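Local coordinates for protein inactive glucansucrase (PDB 5JBD) that belongs to glycosyl hydrolase family 70, has a core of the TIM-barrel type and holds a bound calcium ion, at residues Asn224-Asn229 and Val292-Gly297; Met296-Asn301 and Tyr812-Thr817; Asn357-Ile362 and Tyr608-Leu613. All coordinates share one frame; numbering follows the deposited sequence.

Contact 1 (Asn224-Asn229 and Val292-Gly297); sequences NNQAGN and VLDQMG
Gln-226, at the second position of a type I beta turn, reaches across to Asp-294 on helix 291-304. The turn spans Asn-225 to Gly-228 and is closed by Gly-228 N bonding to Asn-225 O. It belongs to the long loop between strands 193-197 and 242-244. The helix connects the parallel strands 279-282 and 319-320 in a beta-alpha-beta crossover of the barrel. The backbones stay well apart. The closest pair of CA atoms, Gln-226 and Val-292, is 10.2 Å apart, and side chains bridge the gap. Gln-226 has CG anti to its N (chi1 -173°) and an extended chain beyond, which carries the amide to the helix. Asp-294 comes from the opposite direction. Gln-226 NE2 donates to Asp-294 OD2 at 2.8 Å, with a nearly straight N-H...O angle of 168°. OD2 lies close to the amide plane. The nitrogen, however, approaches from above the carboxylate plane; the two flat groups are turned by 35°. Leu-293 and Met-296 pack on Val-282 of barrel strand 279-282. Around the bond, Lys-334 makes a salt bridge to Asp-294 OD1 and a hydrogen bond to Gln-226 OE1. Gln-226 NE2 also bonds to Asp-291 OD1. The polar ends of Gln-226, Asp-294 and Lys-334 therefore form a closed ring. The amide is held at both its ends, which fixes its rotation: NE2 serves two carboxylates and OE1 accepts from the lysine. A flipped amide would set its oxygen against the acids and its NH2 against the ammonium. The positive charge of Lys-334 would be expected to keep Asp-294 ionised and to polarise the glutamine amide.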
ATOM      1  N   ASN A 224       0.636 -20.130  -2.841  1.00 23.86           N
ATOM      2  CA  ASN A 224       0.496 -21.535  -3.244  1.00 23.95           C
ATOM      3  C   ASN A 224      -0.925 -21.965  -3.617  1.00 24.51           C
ATOM      4  O   ASN A 224      -1.104 -23.075  -4.107  1.00 24.63           O
ATOM      5  CB  ASN A 224       1.087 -22.476  -2.191  1.00 24.57           C
ATOM      6  CG  ASN A 224       2.574 -22.216  -1.962  1.00 24.01           C
ATOM      7  OD1 ASN A 224       3.393 -22.504  -2.837  1.00 24.12           O
ATOM      8  ND2 ASN A 224       2.913 -21.618  -0.825  1.00 22.79           N
ATOM      9  N   ASN A 225      -1.929 -21.098  -3.446  1.00 24.93           N
ATOM     10  CA  ASN A 225      -3.294 -21.415  -3.913  1.00 26.53           C
ATOM     11  C   ASN A 225      -3.600 -20.932  -5.343  1.00 25.85           C
ATOM     12  O   ASN A 225      -4.761 -20.882  -5.746  1.00 24.97           O
ATOM     13  CB  ASN A 225      -4.347 -20.886  -2.939  1.00 27.14           C
ATOM     14  CG  ASN A 225      -5.674 -21.622  -3.057  1.00 28.77           C
ATOM     15  OD1 ASN A 225      -5.712 -22.839  -3.234  1.00 29.01           O
ATOM     16  ND2 ASN A 225      -6.767 -20.879  -3.011  1.00 28.89           N
ATOM     17  N   GLN A 226      -2.562 -20.629  -6.120  1.00 25.84           N
ATOM     18  CA  GLN A 226      -2.721 -20.178  -7.514  1.00 26.27           C
ATOM     19  C   GLN A 226      -3.635 -21.108  -8.318  1.00 26.90           C
ATOM     20  O   GLN A 226      -4.493 -20.631  -9.071  1.00 28.05           O
ATOM     21  CB  GLN A 226      -1.346 -20.062  -8.183  1.00 25.55           C
ATOM     22  CG  GLN A 226      -1.333 -19.456  -9.585  1.00 25.44           C
ATOM     23  CD  GLN A 226       0.076 -19.315 -10.133  1.00 25.15           C
ATOM     24  OE1 GLN A 226       1.039 -19.738  -9.498  1.00 24.76           O
ATOM     25  NE2 GLN A 226       0.204 -18.734 -11.320  1.00 24.99           N
ATOM     26  N   ALA A 227      -3.471 -22.423  -8.141  1.00 26.35           N
ATOM     27  CA  ALA A 227      -4.276 -23.410  -8.865  1.00 28.03           C
ATOM     28  C   ALA A 227      -5.587 -23.801  -8.155  1.00 28.09           C
ATOM     29  O   ALA A 227      -6.288 -24.664  -8.642  1.00 29.22           O
ATOM     30  CB  ALA A 227      -3.440 -24.645  -9.172  1.00 28.65           C
ATOM     31  N   GLY A 228      -5.936 -23.155  -7.044  1.00 26.66           N
ATOM     32  CA  GLY A 228      -7.170 -23.450  -6.319  1.00 27.48           C
ATOM     33  C   GLY A 228      -7.211 -24.766  -5.563  1.00 29.14           C
ATOM     34  O   GLY A 228      -8.289 -25.263  -5.259  1.00 30.00           O
ATOM     35  N   ASN A 229      -6.050 -25.358  -5.269  1.00 30.64           N
ATOM     36  CA  ASN A 229      -6.016 -26.649  -4.571  1.00 32.19           C
ATOM     37  C   ASN A 229      -4.972 -26.732  -3.442  1.00 30.84           C
ATOM     38  O   ASN A 229      -4.528 -27.812  -3.083  1.00 32.74           O
ATOM     39  CB  ASN A 229      -5.810 -27.785  -5.592  1.00 34.74           C
ATOM     40  CG  ASN A 229      -4.419 -27.787  -6.206  1.00 36.79           C
ATOM     41  OD1 ASN A 229      -3.630 -26.857  -6.024  1.00 36.32           O
ATOM     42  ND2 ASN A 229      -4.110 -28.845  -6.935  1.00 39.81           N
ATOM     43  N   VAL A 292       0.088 -13.256 -12.216  1.00 23.17           N
ATOM     44  CA  VAL A 292       0.735 -12.004 -12.626  1.00 23.34           C
ATOM     45  C   VAL A 292       2.219 -11.970 -12.258  1.00 23.48           C
ATOM     46  O   VAL A 292       2.999 -11.282 -12.909  1.00 24.09           O
ATOM     47  CB  VAL A 292       0.010 -10.738 -12.114  1.00 24.30           C
ATOM     48  CG1 VAL A 292      -1.456 -10.747 -12.533  1.00 24.38           C
ATOM     49  CG2 VAL A 292       0.164 -10.558 -10.605  1.00 24.70           C
ATOM     50  N   LEU A 293       2.616 -12.746 -11.253  1.00 24.31           N
ATOM     51  CA  LEU A 293       4.038 -12.895 -10.924  1.00 23.74           C
ATOM     52  C   LEU A 293       4.751 -13.763 -11.964  1.00 23.54           C
ATOM     53  O   LEU A 293       5.854 -13.434 -12.377  1.00 24.27           O
ATOM     54  CB  LEU A 293       4.215 -13.451  -9.510  1.00 23.99           C
ATOM     55  CG  LEU A 293       3.466 -12.732  -8.380  1.00 24.22           C
ATOM     56  CD1 LEU A 293       3.623 -13.504  -7.081  1.00 25.06           C
ATOM     57  CD2 LEU A 293       3.966 -11.308  -8.211  1.00 24.41           C
ATOM     58  N   ASP A 294       4.113 -14.846 -12.405  1.00 24.10           N
ATOM     59  CA  ASP A 294       4.629 -15.654 -13.521  1.00 24.38           C
ATOM     60  C   ASP A 294       4.810 -14.799 -14.777  1.00 24.35           C
ATOM     61  O   ASP A 294       5.837 -14.849 -15.439  1.00 22.67           O
ATOM     62  CB  ASP A 294       3.671 -16.805 -13.861  1.00 25.12           C
ATOM     63  CG  ASP A 294       3.656 -17.911 -12.819  1.00 25.95           C
ATOM     64  OD1 ASP A 294       4.639 -18.086 -12.064  1.00 27.14           O
ATOM     65  OD2 ASP A 294       2.653 -18.649 -12.769  1.00 26.80           O
ATOM     66  N   GLN A 295       3.781 -14.013 -15.085  1.00 24.56           N
ATOM     67  CA  GLN A 295       3.731 -13.220 -16.331  1.00 25.17           C
ATOM     68  C   GLN A 295       4.742 -12.089 -16.340  1.00 24.06           C
ATOM     69  O   GLN A 295       5.385 -11.846 -17.364  1.00 25.11           O
ATOM     70  CB  GLN A 295       2.302 -12.714 -16.556  1.00 25.30           C
ATOM     71  CG  GLN A 295       1.385 -13.880 -16.917  1.00 26.67           C
ATOM     72  CD  GLN A 295      -0.083 -13.670 -16.618  1.00 27.04           C
ATOM     73  OE1 GLN A 295      -0.488 -12.688 -15.976  1.00 26.74           O
ATOM     74  NE2 GLN A 295      -0.892 -14.636 -17.051  1.00 26.35           N
ATOM     75  N   MET A 296       4.916 -11.439 -15.194  1.00 23.27           N
ATOM     76  CA  MET A 296       5.965 -10.429 -15.044  1.00 24.10           C
ATOM     77  C   MET A 296       7.343 -11.038 -15.316  1.00 24.44           C
ATOM     78  O   MET A 296       8.132 -10.471 -16.058  1.00 24.25           O
ATOM     79  CB  MET A 296       5.934  -9.810 -13.648  1.00 23.98           C
ATOM     80  CG  MET A 296       7.009  -8.759 -13.396  1.00 24.83           C
ATOM     81  SD  MET A 296       7.057  -8.142 -11.715  1.00 23.84           S
ATOM     82  CE  MET A 296       5.714  -6.955 -11.803  1.00 24.62           C
ATOM     83  N   GLY A 297       7.632 -12.178 -14.694  1.00 23.67           N
ATOM     84  CA  GLY A 297       8.896 -12.873 -14.934  1.00 23.73           C
ATOM     85  C   GLY A 297       9.082 -13.264 -16.391  1.00 24.25           C
ATOM     86  O   GLY A 297      10.172 -13.112 -16.950  1.00 23.28           O
TER

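Contact 2 (Met296-Asn301 and Tyr812-Thr817); sequences MGQLMN and YPDLFT
Leu-299 and Leu-815 form the tight part of the contact between helix 291-304, which flanks the barrel, and the 3-10 turn 813-815 that follows helix 805-811. Both leucines are buried. Leu-299 CD1 meets Leu-815 CD1 at 3.9 Å, the two side chains crossing at a slant. Leu-815 CD2, the other branch, lies 4.0 Å from Leu-299 CA and so rests against the helix backbone. It also lies alongside the amide carbon of Gln-298. Leu-808 and Leu-256 extend this apolar patch from helices 805-811 and 249-263. Behind it, Leu-815 CB sits over one face of the Phe-816 ring, toward its rim.

The other side is polar, partly exposed and looser. There Gln-298 is stretched out, with CG anti to its N (chi1 -171°), and slides past Asp-814 in the opposite direction. Gln-298 NE2 donates to Asp-814 OD2 at 2.9 Å with an angle of 152°. The oxygen is met on its anti side, and it stands somewhat out of the amide plane. The same nitrogen makes a weak, bent bond to the backbone: Gln-298 NE2 to Asp-814 O is 3.2 Å. Asp-814 offers OD2 and its backbone O to the same nitrogen; its CG stands between its N and C (chi1 56°), which folds the carboxylate back over its own residue. OD2 also lies near Asp-302 OD2, a like-charge approach that the amide NH2 may ease. Thr-818 OG1 completes this corner with a hydrogen bond to Asp-814 O and a weak one to Gln-298 NE2. A water fills the last link, donating to Gln-298 OE1 at 2.8 Å and to Leu-815 O, also at 2.8 Å.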
ATOM      1  N   MET A 296       4.916 -11.439 -15.194  1.00 23.27           N
ATOM      2  CA  MET A 296       5.965 -10.429 -15.044  1.00 24.10           C
ATOM      3  C   MET A 296       7.343 -11.038 -15.316  1.00 24.44           C
ATOM      4  O   MET A 296       8.132 -10.471 -16.058  1.00 24.25           O
ATOM      5  CB  MET A 296       5.934  -9.810 -13.648  1.00 23.98           C
ATOM      6  CG  MET A 296       7.009  -8.759 -13.396  1.00 24.83           C
ATOM      7  SD  MET A 296       7.057  -8.142 -11.715  1.00 23.84           S
ATOM      8  CE  MET A 296       5.714  -6.955 -11.803  1.00 24.62           C
ATOM      9  N   GLY A 297       7.632 -12.178 -14.694  1.00 23.67           N
ATOM     10  CA  GLY A 297       8.896 -12.873 -14.934  1.00 23.73           C
ATOM     11  C   GLY A 297       9.082 -13.264 -16.391  1.00 24.25           C
ATOM     12  O   GLY A 297      10.172 -13.112 -16.950  1.00 23.28           O
ATOM     13  N   GLN A 298       8.008 -13.734 -17.019  1.00 24.62           N
ATOM     14  CA  GLN A 298       8.057 -14.119 -18.443  1.00 26.56           C
ATOM     15  C   GLN A 298       8.414 -12.931 -19.337  1.00 26.49           C
ATOM     16  O   GLN A 298       9.263 -13.061 -20.225  1.00 25.84           O
ATOM     17  CB  GLN A 298       6.736 -14.736 -18.877  1.00 26.97           C
ATOM     18  CG  GLN A 298       6.778 -15.364 -20.262  1.00 28.37           C
ATOM     19  CD  GLN A 298       5.418 -15.834 -20.737  1.00 28.88           C
ATOM     20  OE1 GLN A 298       4.450 -15.875 -19.963  1.00 27.05           O
ATOM     21  NE2 GLN A 298       5.335 -16.196 -22.028  1.00 29.95           N
ATOM     22  N   LEU A 299       7.777 -11.785 -19.091  1.00 26.06           N
ATOM     23  CA  LEU A 299       8.057 -10.552 -19.845  1.00 26.58           C
ATOM     24  C   LEU A 299       9.503 -10.139 -19.714  1.00 27.33           C
ATOM     25  O   LEU A 299      10.177  -9.864 -20.702  1.00 28.55           O
ATOM     26  CB  LEU A 299       7.169  -9.385 -19.375  1.00 26.57           C
ATOM     27  CG  LEU A 299       7.407  -8.001 -20.014  1.00 27.63           C
ATOM     28  CD1 LEU A 299       7.101  -8.034 -21.506  1.00 28.61           C
ATOM     29  CD2 LEU A 299       6.584  -6.913 -19.344  1.00 27.50           C
ATOM     30  N   MET A 300       9.968 -10.061 -18.476  1.00 28.35           N
ATOM     31  CA  MET A 300      11.324  -9.596 -18.221  1.00 28.72           C
ATOM     32  C   MET A 300      12.371 -10.579 -18.761  1.00 27.06           C
ATOM     33  O   MET A 300      13.412 -10.148 -19.248  1.00 27.53           O
ATOM     34  CB  MET A 300      11.492  -9.255 -16.738  1.00 30.64           C
ATOM     35  CG  MET A 300      10.661  -8.011 -16.375  1.00 32.58           C
ATOM     36  SD  MET A 300      10.689  -7.579 -14.641  1.00 38.15           S
ATOM     37  CE  MET A 300      12.393  -7.054 -14.546  1.00 38.51           C
ATOM     38  N   ASN A 301      12.065 -11.874 -18.756  1.00 25.90           N
ATOM     39  CA  ASN A 301      12.926 -12.866 -19.428  1.00 28.10           C
ATOM     40  C   ASN A 301      12.901 -12.739 -20.964  1.00 27.61           C
ATOM     41  O   ASN A 301      13.940 -12.858 -21.620  1.00 26.85           O
ATOM     42  CB  ASN A 301      12.586 -14.307 -19.006  1.00 28.54           C
ATOM     43  CG  ASN A 301      13.595 -15.325 -19.526  1.00 29.79           C
ATOM     44  OD1 ASN A 301      14.806 -15.099 -19.476  1.00 27.22           O
ATOM     45  ND2 ASN A 301      13.098 -16.442 -20.049  1.00 31.56           N
ATOM     46  N   TYR A 812       7.055 -10.681 -28.850  1.00 32.03           N
ATOM     47  CA  TYR A 812       7.041 -11.735 -27.822  1.00 30.99           C
ATOM     48  C   TYR A 812       5.700 -12.464 -27.824  1.00 31.72           C
ATOM     49  O   TYR A 812       4.969 -12.425 -26.826  1.00 29.64           O
ATOM     50  CB  TYR A 812       7.326 -11.141 -26.431  1.00 29.92           C
ATOM     51  CG  TYR A 812       8.479 -10.153 -26.379  1.00 29.08           C
ATOM     52  CD1 TYR A 812       9.767 -10.528 -26.739  1.00 29.23           C
ATOM     53  CD2 TYR A 812       8.272  -8.827 -25.980  1.00 29.42           C
ATOM     54  CE1 TYR A 812      10.822  -9.622 -26.678  1.00 29.77           C
ATOM     55  CE2 TYR A 812       9.319  -7.917 -25.916  1.00 28.90           C
ATOM     56  CZ  TYR A 812      10.584  -8.316 -26.263  1.00 28.84           C
ATOM     57  OH  TYR A 812      11.605  -7.400 -26.208  1.00 29.13           O
ATOM     58  N   PRO A 813       5.383 -13.171 -28.931  1.00 32.44           N
ATOM     59  CA  PRO A 813       4.055 -13.803 -29.054  1.00 33.44           C
ATOM     60  C   PRO A 813       3.723 -14.824 -27.949  1.00 32.81           C
ATOM     61  O   PRO A 813       2.543 -15.020 -27.633  1.00 32.69           O
ATOM     62  CB  PRO A 813       4.094 -14.469 -30.442  1.00 35.17           C
ATOM     63  CG  PRO A 813       5.546 -14.580 -30.790  1.00 35.68           C
ATOM     64  CD  PRO A 813       6.236 -13.436 -30.105  1.00 34.19           C
ATOM     65  N   ASP A 814       4.751 -15.449 -27.368  1.00 32.86           N
ATOM     66  CA  ASP A 814       4.586 -16.380 -26.225  1.00 32.46           C
ATOM     67  C   ASP A 814       3.806 -15.794 -25.028  1.00 32.02           C
ATOM     68  O   ASP A 814       3.121 -16.529 -24.303  1.00 29.31           O
ATOM     69  CB  ASP A 814       5.955 -16.916 -25.754  1.00 32.75           C
ATOM     70  CG  ASP A 814       6.929 -15.796 -25.401  1.00 32.37           C
ATOM     71  OD1 ASP A 814       7.503 -15.178 -26.322  1.00 32.40           O
ATOM     72  OD2 ASP A 814       7.088 -15.510 -24.210  1.00 30.44           O
ATOM     73  N   LEU A 815       3.894 -14.474 -24.843  1.00 31.17           N
ATOM     74  CA  LEU A 815       3.141 -13.787 -23.797  1.00 31.42           C
ATOM     75  C   LEU A 815       1.646 -14.070 -23.861  1.00 30.95           C
ATOM     76  O   LEU A 815       0.980 -14.114 -22.821  1.00 28.80           O
ATOM     77  CB  LEU A 815       3.365 -12.263 -23.867  1.00 31.74           C
ATOM     78  CG  LEU A 815       4.765 -11.754 -23.512  1.00 31.38           C
ATOM     79  CD1 LEU A 815       4.843 -10.249 -23.704  1.00 31.60           C
ATOM     80  CD2 LEU A 815       5.133 -12.138 -22.094  1.00 31.28           C
ATOM     81  N   PHE A 816       1.124 -14.219 -25.083  1.00 31.50           N
ATOM     82  CA  PHE A 816      -0.306 -14.357 -25.319  1.00 32.31           C
ATOM     83  C   PHE A 816      -0.711 -15.745 -25.822  1.00 32.68           C
ATOM     84  O   PHE A 816      -1.855 -15.939 -26.258  1.00 31.58           O
ATOM     85  CB  PHE A 816      -0.759 -13.218 -26.257  1.00 32.40           C
ATOM     86  CG  PHE A 816      -0.296 -11.861 -25.778  1.00 31.05           C
ATOM     87  CD1 PHE A 816      -0.846 -11.295 -24.642  1.00 30.03           C
ATOM     88  CD2 PHE A 816       0.736 -11.188 -26.421  1.00 31.22           C
ATOM     89  CE1 PHE A 816      -0.398 -10.074 -24.164  1.00 29.30           C
ATOM     90  CE2 PHE A 816       1.181  -9.960 -25.951  1.00 30.14           C
ATOM     91  CZ  PHE A 816       0.611  -9.402 -24.823  1.00 29.55           C
ATOM     92  N   THR A 817       0.208 -16.711 -25.734  1.00 32.40           N
ATOM     93  CA  THR A 817      -0.144 -18.137 -25.905  1.00 33.52           C
ATOM     94  C   THR A 817       0.127 -19.004 -24.663  1.00 32.27           C
ATOM     95  O   THR A 817      -0.427 -20.084 -24.553  1.00 34.89           O
ATOM     96  CB  THR A 817       0.557 -18.757 -27.130  1.00 34.41           C
ATOM     97  OG1 THR A 817       1.974 -18.637 -26.998  1.00 33.64           O
ATOM     98  CG2 THR A 817       0.105 -18.065 -28.410  1.00 36.76           C
TER
HETATM   99  O   HOH W   1       1.815 -14.955 -20.325  1.00 21.76           O

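Contact 3 (Asn357-Ile362 and Tyr608-Leu613); sequences NNRDNI and YVSGYL
The guanidinium of Arg-359 takes Ser-610 OG at its edge, close to its plane. Segment 608-613 thus meets the flat group at its outer edge, not over a face. The grip is end-on: both terminal nitrogens donate to the one hydroxyl oxygen. Arg-359 NH2 to Ser-610 OG is 2.9 Å with an angle of 153°. Arg-359 NH1 to Ser-610 OG is 3.1 Å and more bent, at 142°. Ser-610 O also lies 3.0 Å from Arg-359 NH1. The arginine chain is extended from CG to NE, so the group is held out from its loop. On the other side, the serine turns OG anti to its N (chi1 -176°), which presents the oxygen to the fork. Two carbonyl oxygens help hold the guanidinium: Arg-355 O takes NE, and Asn-543 O takes NH1. With its edges engaged, the group has little room to rotate. Arg-359 lies in the loop between helices 343-354 and 364-367, beside the barrel. Ser-610 stands just before Gly-611, where the chain turns a corner to enter strand 612-618 of the antiparallel sheet. Gly-611 bonds through its backbone to Tyr-604, Tyr-612 bonds likewise to Gly-542, and Leu-613 packs on helix 446-455. The contact thus ties a helix-connecting loop to the start of strand 612-618 in the antiparallel sheet.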
ATOM      1  N   ASN A 357      11.151  -4.764  27.049  1.00 35.81           N
ATOM      2  CA  ASN A 357      11.091  -5.917  27.966  1.00 38.25           C
ATOM      3  C   ASN A 357      10.710  -7.182  27.199  1.00 35.26           C
ATOM      4  O   ASN A 357      10.262  -7.097  26.051  1.00 34.37           O
ATOM      5  CB  ASN A 357      10.006  -5.661  29.006  1.00 40.39           C
ATOM      6  CG  ASN A 357      10.302  -4.464  29.881  1.00 47.00           C
ATOM      7  OD1 ASN A 357       9.378  -3.840  30.382  1.00 51.86           O
ATOM      8  ND2 ASN A 357      11.584  -4.117  30.047  1.00 49.03           N
ATOM      9  N   ASN A 358      10.851  -8.342  27.843  1.00 35.26           N
ATOM     10  CA  ASN A 358      10.441  -9.628  27.251  1.00 34.40           C
ATOM     11  C   ASN A 358      11.106  -9.846  25.893  1.00 28.94           C
ATOM     12  O   ASN A 358      10.445 -10.230  24.923  1.00 29.65           O
ATOM     13  CB  ASN A 358       8.904  -9.710  27.110  1.00 36.35           C
ATOM     14  CG  ASN A 358       8.196  -9.747  28.461  1.00 40.97           C
ATOM     15  OD1 ASN A 358       8.481 -10.598  29.319  1.00 44.44           O
ATOM     16  ND2 ASN A 358       7.269  -8.811  28.662  1.00 42.95           N
ATOM     17  N   ARG A 359      12.407  -9.572  25.827  1.00 27.21           N
ATOM     18  CA  ARG A 359      13.193  -9.829  24.606  1.00 26.67           C
ATOM     19  C   ARG A 359      13.387 -11.328  24.416  1.00 26.11           C
ATOM     20  O   ARG A 359      13.689 -12.032  25.375  1.00 25.96           O
ATOM     21  CB  ARG A 359      14.568  -9.169  24.676  1.00 26.83           C
ATOM     22  CG  ARG A 359      14.489  -7.662  24.590  1.00 27.50           C
ATOM     23  CD  ARG A 359      15.840  -7.005  24.770  1.00 28.24           C
ATOM     24  NE  ARG A 359      15.672  -5.551  24.770  1.00 29.59           N
ATOM     25  CZ  ARG A 359      16.564  -4.651  25.184  1.00 30.51           C
ATOM     26  NH1 ARG A 359      17.765  -5.004  25.622  1.00 30.65           N
ATOM     27  NH2 ARG A 359      16.241  -3.359  25.130  1.00 32.69           N
ATOM     28  N   ASP A 360      13.189 -11.806  23.189  1.00 26.21           N
ATOM     29  CA  ASP A 360      13.514 -13.182  22.842  1.00 25.81           C
ATOM     30  C   ASP A 360      15.026 -13.371  22.901  1.00 25.54           C
ATOM     31  O   ASP A 360      15.785 -12.396  22.888  1.00 27.16           O
ATOM     32  CB  ASP A 360      13.004 -13.546  21.455  1.00 24.70           C
ATOM     33  CG  ASP A 360      11.467 -13.578  21.353  1.00 25.09           C
ATOM     34  OD1 ASP A 360      10.738 -13.359  22.346  1.00 25.32           O
ATOM     35  OD2 ASP A 360      10.989 -13.873  20.238  1.00 24.78           O
ATOM     36  N   ASN A 361      15.460 -14.625  23.016  1.00 24.39           N
ATOM     37  CA  ASN A 361      16.869 -14.924  23.174  1.00 24.16           C
ATOM     38  C   ASN A 361      17.691 -14.514  21.951  1.00 23.58           C
ATOM     39  O   ASN A 361      17.233 -14.626  20.812  1.00 23.16           O
ATOM     40  CB  ASN A 361      17.078 -16.414  23.456  1.00 26.10           C
ATOM     41  CG  ASN A 361      18.503 -16.724  23.852  1.00 26.89           C
ATOM     42  OD1 ASN A 361      19.308 -17.170  23.026  1.00 27.30           O
ATOM     43  ND2 ASN A 361      18.840 -16.438  25.104  1.00 27.67           N
ATOM     44  N   ILE A 362      18.910 -14.045  22.212  1.00 23.80           N
ATOM     45  CA  ILE A 362      19.866 -13.652  21.174  1.00 23.70           C
ATOM     46  C   ILE A 362      20.050 -14.720  20.068  1.00 22.56           C
ATOM     47  O   ILE A 362      20.243 -14.394  18.889  1.00 20.67           O
ATOM     48  CB  ILE A 362      21.229 -13.263  21.811  1.00 24.24           C
ATOM     49  CG1 ILE A 362      22.024 -12.302  20.914  1.00 25.30           C
ATOM     50  CG2 ILE A 362      22.056 -14.498  22.167  1.00 25.19           C
ATOM     51  CD1 ILE A 362      21.457 -10.895  20.842  1.00 26.45           C
ATOM     52  N   TYR A 608      21.491   4.510  21.842  1.00 27.20           N
ATOM     53  CA  TYR A 608      21.966   3.737  20.707  1.00 27.44           C
ATOM     54  C   TYR A 608      22.014   2.225  20.982  1.00 26.97           C
ATOM     55  O   TYR A 608      21.723   1.444  20.081  1.00 25.72           O
ATOM     56  CB  TYR A 608      23.365   4.228  20.301  1.00 28.47           C
ATOM     57  CG  TYR A 608      23.378   5.695  19.905  1.00 29.36           C
ATOM     58  CD1 TYR A 608      23.143   6.075  18.593  1.00 29.90           C
ATOM     59  CD2 TYR A 608      23.586   6.713  20.859  1.00 31.66           C
ATOM     60  CE1 TYR A 608      23.128   7.417  18.217  1.00 30.33           C
ATOM     61  CE2 TYR A 608      23.569   8.059  20.490  1.00 32.32           C
ATOM     62  CZ  TYR A 608      23.334   8.397  19.165  1.00 33.14           C
ATOM     63  OH  TYR A 608      23.311   9.706  18.770  1.00 33.96           O
ATOM     64  N   VAL A 609      22.362   1.835  22.214  1.00 26.88           N
ATOM     65  CA  VAL A 609      22.614   0.427  22.588  1.00 27.05           C
ATOM     66  C   VAL A 609      21.949   0.079  23.931  1.00 28.26           C
ATOM     67  O   VAL A 609      22.090   0.814  24.922  1.00 28.06           O
ATOM     68  CB  VAL A 609      24.134   0.133  22.680  1.00 27.47           C
ATOM     69  CG1 VAL A 609      24.403  -1.331  23.052  1.00 27.77           C
ATOM     70  CG2 VAL A 609      24.843   0.501  21.383  1.00 27.46           C
ATOM     71  N   SER A 610      21.192  -1.023  23.931  1.00 26.47           N
ATOM     72  CA  SER A 610      20.647  -1.652  25.124  1.00 26.05           C
ATOM     73  C   SER A 610      21.115  -3.106  25.121  1.00 25.96           C
ATOM     74  O   SER A 610      20.431  -3.997  24.585  1.00 25.90           O
ATOM     75  CB  SER A 610      19.130  -1.561  25.107  1.00 25.76           C
ATOM     76  OG  SER A 610      18.575  -2.078  26.301  1.00 25.49           O
ATOM     77  N   GLY A 611      22.279  -3.320  25.718  1.00 25.92           N
ATOM     78  CA  GLY A 611      23.058  -4.548  25.549  1.00 26.85           C
ATOM     79  C   GLY A 611      24.475  -4.190  25.123  1.00 25.99           C
ATOM     80  O   GLY A 611      25.160  -3.441  25.827  1.00 26.22           O
ATOM     81  N   TYR A 612      24.901  -4.679  23.962  1.00 25.19           N
ATOM     82  CA  TYR A 612      26.236  -4.365  23.443  1.00 24.54           C
ATOM     83  C   TYR A 612      26.258  -4.372  21.930  1.00 23.64           C
ATOM     84  O   TYR A 612      25.553  -5.176  21.304  1.00 23.02           O
ATOM     85  CB  TYR A 612      27.269  -5.368  23.965  1.00 24.64           C
ATOM     86  CG  TYR A 612      28.702  -5.061  23.517  1.00 24.93           C
ATOM     87  CD1 TYR A 612      29.440  -4.034  24.112  1.00 25.04           C
ATOM     88  CD2 TYR A 612      29.301  -5.776  22.465  1.00 24.43           C
ATOM     89  CE1 TYR A 612      30.731  -3.734  23.689  1.00 24.93           C
ATOM     90  CE2 TYR A 612      30.589  -5.485  22.038  1.00 23.69           C
ATOM     91  CZ  TYR A 612      31.305  -4.471  22.657  1.00 25.50           C
ATOM     92  OH  TYR A 612      32.592  -4.191  22.235  1.00 25.54           O
ATOM     93  N   LEU A 613      27.101  -3.507  21.349  1.00 23.95           N
ATOM     94  CA  LEU A 613      27.413  -3.530  19.914  1.00 24.17           C
ATOM     95  C   LEU A 613      28.905  -3.326  19.698  1.00 24.95           C
ATOM     96  O   LEU A 613      29.492  -2.372  20.230  1.00 28.27           O
ATOM     97  CB  LEU A 613      26.622  -2.452  19.135  1.00 24.15           C
ATOM     98  CG  LEU A 613      26.915  -2.361  17.620  1.00 24.34           C
ATOM     99  CD1 LEU A 613      26.644  -3.692  16.904  1.00 23.36           C
ATOM    100  CD2 LEU A 613      26.127  -1.228  16.978  1.00 23.81           C
TER

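How the contacts relate
Contacts 1 and 2 both use helix 291-304 and share Met-296 and Gly-297; their centres are 14 Å apart. One helix thus meets the loop before strand 242-244 and, further along, the turn after helix 805-811. The calcium ion, bound by Glu-237, Asp-243, Asn-287 and Asn-751, lies about 13 Å from the Gln-226 side chain of contact 1. Contact 3 is remote: its centre is 40 Å from that of contact 1 and 48 Å from that of contact 2, and it touches neither. In sequence, contact 3 follows contact 1 and is nested within the 510 residues between the segments of contact 2.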